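Local coordinates for GCN5-related N-acetyltransferase (Ralstonia eutropha JMP134, PDB 2Q0Y), which belongs to the GCN5-related N-acetyltransferase (GNAT) family and probably transfers an acyl group, likely from an acyl-coenzyme A donor, to an acceptor, at the interface of chains A and B. Coordinates in Å, arbitrary orientation; residue numbers count along the deposited sequence, not the author numbering. Chains: chain A/B, GCN5-related N-acetyltransferase.

The three contacts describe an exchange of C-terminal strands between two copies of one protein. In contacts 1 and 2, strand 146-150 of chain B lies between strands 142-143 and 123-127 of chain A. Contact 3 shows the reciprocal pairing, with the start of strand 146-150 of chain A against strand 123-127 of chain B. B:Met147 serves in contact 1 and A:Met147 in contact 3. The C-alpha centres of contacts 1 and 2 are about 12 Å apart, those of contacts 1 and 3 about 13 Å, and those of contacts 2 and 3 about 18 Å. This suggests a biological dimer, which the structure alone does not show.

Contact 1: the interface of chains A and B. Residues chain A 133, 136-137, 141-143; chain B 147-148.
The backbone oxygen O of B:Ser148 takes a hydrogen bond from the backbone N of A:Ser142 at 2.8 Å. The donor lies in the carbonyl plane, with a C=O...N angle of 155°. Water 1 also reaches O of B:Ser148, at a longer 3.3 Å. The same water sits 2.7 Å from the hydroxyl OG of A:Ser142 and loosely links side chain to backbone across the chains. The return bond runs from B:Ser148 N to A:Ser142 O, also 2.8 Å long, and completes an antiparallel pair. Water 2, 3.3 Å from OG of B:Ser148, loosely links this hydroxyl to the carbonyl of A:Pro143.

B:Met147, a selenomethionine, carries the apolar part and buries much surface. Its CG points away from the carbonyl carbon (chi1 -56°), and the chain bends only at its end (chi3 76°). The selenium SE meets CB of A:Tyr136 at 3.9 Å, and the two side chains cross at about a right angle. The terminal methyl CE turns to the backbone of A:Trp141, 3.5 Å from its O. A:Gln133 flanks the selenium but is poorly ordered. CE3 of A:Trp141 lies 3.4 Å from C of B:Ser148, and C of B:Met147 sits at the indole edge, in the ring plane.

In the GNAT fold, the site lies between helix 133-138 and strand 142-143 of chain A. Strand 146-150 of chain B pairs with that strand and sends B:Met147 towards the helix.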
# COMPACT_ATOMS: atom_id res chain seq x y z
N GLN A 133 4.22 -10.16 13.68
CA GLN A 133 4.29 -8.80 14.23
C GLN A 133 5.36 -8.57 15.32
O GLN A 133 6.02 -7.54 15.31
CB GLN A 133 2.90 -8.37 14.71
CG GLN A 133 2.86 -7.02 15.42
CD GLN A 133 3.29 -7.10 16.89
OE1 GLN A 133 3.01 -8.08 17.58
NE2 GLN A 133 3.99 -6.07 17.35
N TYR A 136 8.75 -8.18 13.72
CA TYR A 136 8.89 -6.95 12.95
C TYR A 136 9.08 -5.78 13.91
O TYR A 136 9.94 -4.92 13.69
CB TYR A 136 7.70 -6.73 11.99
CG TYR A 136 7.37 -7.94 11.13
CD1 TYR A 136 8.39 -8.77 10.63
CD2 TYR A 136 6.05 -8.27 10.85
CE1 TYR A 136 8.08 -9.89 9.86
CE2 TYR A 136 5.74 -9.38 10.08
CZ TYR A 136 6.75 -10.18 9.58
OH TYR A 136 6.42 -11.29 8.84
N ALA A 137 8.30 -5.75 14.98
CA ALA A 137 8.43 -4.69 15.96
C ALA A 137 9.83 -4.68 16.55
O ALA A 137 10.43 -3.61 16.70
CB ALA A 137 7.40 -4.84 17.03
N TRP A 141 10.12 -2.04 12.95
CA TRP A 141 8.94 -1.76 12.15
C TRP A 141 7.84 -1.17 13.05
O TRP A 141 7.72 -1.55 14.23
CB TRP A 141 8.43 -3.01 11.42
CG TRP A 141 9.40 -3.50 10.38
CD1 TRP A 141 10.56 -4.18 10.59
CD2 TRP A 141 9.28 -3.32 8.97
NE1 TRP A 141 11.18 -4.43 9.39
CE2 TRP A 141 10.42 -3.89 8.38
CE3 TRP A 141 8.33 -2.70 8.14
CZ2 TRP A 141 10.63 -3.89 6.99
CZ3 TRP A 141 8.53 -2.69 6.79
CH2 TRP A 141 9.67 -3.28 6.22
N SER A 142 7.10 -0.21 12.50
CA SER A 142 6.02 0.46 13.23
C SER A 142 4.69 0.28 12.51
O SER A 142 4.64 0.35 11.29
CB SER A 142 6.27 1.96 13.34
OG SER A 142 7.49 2.23 14.01
N PRO A 143 3.60 0.14 13.27
CA PRO A 143 2.27 0.17 12.67
C PRO A 143 2.02 1.47 11.95
O PRO A 143 2.46 2.53 12.42
CB PRO A 143 1.34 0.07 13.89
CG PRO A 143 2.14 -0.51 14.93
CD PRO A 143 3.53 -0.01 14.72
N MSE B 147 2.71 -2.30 8.46
CA MSE B 147 3.78 -1.74 9.24
C MSE B 147 4.81 -1.17 8.28
O MSE B 147 4.86 -1.55 7.11
CB MSE B 147 4.43 -2.82 10.13
CG MSE B 147 3.44 -3.54 11.05
SE MSE B 147 4.27 -4.90 12.11
CE MSE B 147 5.13 -3.78 13.40
N SER B 148 5.63 -0.26 8.79
CA SER B 148 6.60 0.44 7.98
C SER B 148 7.94 0.59 8.69
O SER B 148 8.03 0.48 9.92
CB SER B 148 6.06 1.82 7.60
OG SER B 148 6.01 2.72 8.72
O HOH W 1 9.52 2.31 12.18
O HOH W 2 4.30 4.13 11.14

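Contact 2: the interface of chains A and B. Residues chain A 113, 116, 121-124; chain B 149, 151.
B:Ile151 packs against A:Phe116 and A:Ala124 and over the backbone carbonyl of A:Ile121, where the end of chain B meets the GNAT fold of chain A. Its CB lies 3.3 Å from the backbone O of A:Ile121. There the two branches part. CG2 is directed away from its own backbone N and meets CB of A:Phe116 at 3.8 Å. It also rests near the backbone O of A:Glu113, one helix turn earlier. CG1 takes the other direction (chi1 -55°) and touches the methyl CB of A:Ala124 at 3.9 Å. The tip CD1 stays over the same methyl at a looser distance. The backbone N of B:Ile151 is fixed by a 2.8 Å hydrogen bond to O of A:Ala122. This donor stands above the carbonyl plane, 46° out of it.

B:Lys149 is held by its backbone and by its tip. Its N and O exchange hydrogen bonds with O and N of A:Ala124, making an antiparallel bridge to strand 123-127. CG lies opposite the backbone N (chi1 -177°), and the straight chain beyond it carries NZ from the sheet to helix 104-118. CD and CE run past the carboxylate of A:Glu113, and the two side chains cross at about a right angle. The side-chain amine nitrogen NZ of B:Lys149 forms a salt bridge to OE1 of A:Glu113 at 2.7 Å, approaching from above the carboxylate plane.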
# COMPACT_ATOMS: atom_id res chain seq x y z
N GLU A 113 15.66 -6.21 3.72
CA GLU A 113 15.97 -4.82 4.07
C GLU A 113 17.31 -4.36 3.45
O GLU A 113 17.42 -3.24 2.97
CB GLU A 113 15.99 -4.62 5.57
CG GLU A 113 14.61 -4.82 6.21
CD GLU A 113 14.62 -4.68 7.72
OE1 GLU A 113 15.61 -4.20 8.31
OE2 GLU A 113 13.62 -5.11 8.32
N PHE A 116 16.84 -3.55 -0.20
CA PHE A 116 16.27 -2.21 -0.34
C PHE A 116 17.35 -1.12 -0.14
O PHE A 116 17.38 -0.14 -0.87
CB PHE A 116 15.13 -1.97 0.66
CG PHE A 116 13.86 -2.72 0.35
CD1 PHE A 116 13.43 -2.94 -0.96
CD2 PHE A 116 13.06 -3.17 1.38
CE1 PHE A 116 12.26 -3.62 -1.23
CE2 PHE A 116 11.88 -3.87 1.11
CZ PHE A 116 11.49 -4.08 -0.19
N ILE A 121 16.48 2.67 -1.53
CA ILE A 121 15.07 2.88 -1.22
C ILE A 121 14.94 3.51 0.15
O ILE A 121 15.50 2.99 1.12
CB ILE A 121 14.31 1.55 -1.22
CG1 ILE A 121 14.42 0.86 -2.59
CG2 ILE A 121 12.84 1.73 -0.83
CD1 ILE A 121 13.92 1.67 -3.75
N ALA A 122 14.21 4.62 0.24
CA ALA A 122 14.08 5.37 1.50
C ALA A 122 13.19 4.70 2.55
O ALA A 122 13.46 4.79 3.74
CB ALA A 122 13.54 6.78 1.21
N PHE A 123 12.13 4.03 2.12
CA PHE A 123 11.03 3.65 3.02
C PHE A 123 10.40 2.37 2.51
O PHE A 123 10.27 2.19 1.30
CB PHE A 123 10.01 4.79 3.02
CG PHE A 123 8.91 4.68 4.04
CD1 PHE A 123 9.16 4.87 5.39
CD2 PHE A 123 7.61 4.43 3.64
CE1 PHE A 123 8.13 4.80 6.31
CE2 PHE A 123 6.57 4.37 4.57
CZ PHE A 123 6.85 4.56 5.89
N ALA A 124 10.00 1.50 3.43
CA ALA A 124 9.36 0.24 3.07
C ALA A 124 8.17 -0.06 3.96
O ALA A 124 8.08 0.44 5.11
CB ALA A 124 10.37 -0.89 3.17
N LYS B 149 8.98 0.85 7.89
CA LYS B 149 10.31 1.08 8.39
C LYS B 149 11.13 1.95 7.42
O LYS B 149 11.15 1.68 6.22
CB LYS B 149 11.03 -0.24 8.62
CG LYS B 149 12.40 -0.10 9.22
CD LYS B 149 13.08 -1.44 9.44
CE LYS B 149 14.42 -1.26 10.09
NZ LYS B 149 15.10 -2.57 10.39
N ILE B 151 14.38 2.83 5.53
CA ILE B 151 15.53 2.01 5.12
C ILE B 151 16.72 2.95 4.93
O ILE B 151 17.52 3.10 5.85
CB ILE B 151 15.21 1.20 3.85
CG1 ILE B 151 13.95 0.36 4.04
CG2 ILE B 151 16.40 0.32 3.47
CD1 ILE B 151 14.04 -0.71 5.13

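Contact 3: the interface of chains A and B. Residues chain A 144-147; chain B 126-128.
The exchanged C-terminal strand of the GNAT fold begins here, as strand 146-150 of chain A pairs antiparallel with strand 123-127 of chain B. A:Met147 N gives a hydrogen bond to B:Leu126 O, and B:Leu126 N returns one to A:Met147 O, both 2.9 Å long. Just before the strand, the loop residue A:Thr145 adds two more bonds to B:Ala128. Its hydroxyl OG1 donates to B:Ala128 O at 2.7 Å, in the carbonyl plane and on a lone pair. The torsion that sets OG1 between the backbone N and the carbonyl carbon (chi1 61°) turns it towards this acceptor. B:Ala128 N answers with a 3.0 Å bond to A:Thr145 O, from above that carbonyl plane.

A:Glu146 and B:His127 are bridge partners on neighbouring strands, and their side chains cross at a slant. CB of A:Glu146 lies 3.6 Å from CD2 of the B:His127 imidazole. Carboxylate and imidazole planes are 31° apart. The carboxylate oxygen OE2 of A:Glu146 comes to 3.7 Å from NE2 of B:His127. Both residues are ligands of a magnesium ion in this structure, and their approach suggests one ion shared between chains, perhaps acquired from the crystallisation medium. Second-shell A:Thr144 OG1 accepts a bond from A:Glu146 N at 3.2 Å.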
# COMPACT_ATOMS: atom_id res chain seq x y z
N THR A 144 1.32 1.40 10.82
CA THR A 144 0.93 2.57 10.06
C THR A 144 -0.54 2.91 10.33
O THR A 144 -1.22 2.23 11.08
CB THR A 144 1.14 2.43 8.55
OG1 THR A 144 0.09 1.64 7.96
CG2 THR A 144 2.51 1.83 8.24
N THR A 145 -1.00 3.97 9.69
CA THR A 145 -2.38 4.42 9.81
C THR A 145 -3.28 3.90 8.68
O THR A 145 -4.40 4.40 8.50
CB THR A 145 -2.47 5.96 9.81
OG1 THR A 145 -1.94 6.47 8.57
CG2 THR A 145 -1.70 6.55 10.96
N GLU A 146 -2.84 2.85 7.99
CA GLU A 146 -3.65 2.29 6.91
C GLU A 146 -4.95 1.71 7.43
O GLU A 146 -5.01 1.08 8.49
CB GLU A 146 -2.86 1.23 6.15
CG GLU A 146 -3.56 0.79 4.88
CD GLU A 146 -2.82 -0.28 4.15
OE1 GLU A 146 -2.72 -1.42 4.64
OE2 GLU A 146 -2.31 0.03 3.07
N MSE A 147 -6.01 1.95 6.66
CA MSE A 147 -7.30 1.37 6.90
C MSE A 147 -7.83 0.85 5.58
O MSE A 147 -7.39 1.28 4.51
CB MSE A 147 -8.27 2.41 7.49
CG MSE A 147 -7.76 3.08 8.77
SE MSE A 147 -8.97 4.40 9.45
CE MSE A 147 -10.27 3.23 10.21
N LEU B 126 -6.63 3.22 2.44
CA LEU B 126 -6.26 4.63 2.60
C LEU B 126 -5.29 4.69 3.77
O LEU B 126 -5.22 3.75 4.55
CB LEU B 126 -7.51 5.50 2.86
CG LEU B 126 -8.42 5.24 4.06
CD1 LEU B 126 -7.85 5.77 5.39
CD2 LEU B 126 -9.79 5.86 3.81
N HIS B 127 -4.54 5.79 3.89
CA HIS B 127 -3.74 6.03 5.08
C HIS B 127 -4.32 7.21 5.81
O HIS B 127 -4.38 8.33 5.28
CB HIS B 127 -2.28 6.26 4.71
CG HIS B 127 -1.61 5.04 4.18
ND1 HIS B 127 -1.50 4.79 2.83
CD2 HIS B 127 -1.00 4.01 4.81
CE1 HIS B 127 -0.85 3.65 2.65
NE2 HIS B 127 -0.55 3.15 3.83
N ALA B 128 -4.82 6.95 7.02
CA ALA B 128 -5.59 7.95 7.74
C ALA B 128 -4.69 8.93 8.47
O ALA B 128 -3.55 8.61 8.79
CB ALA B 128 -6.51 7.28 8.72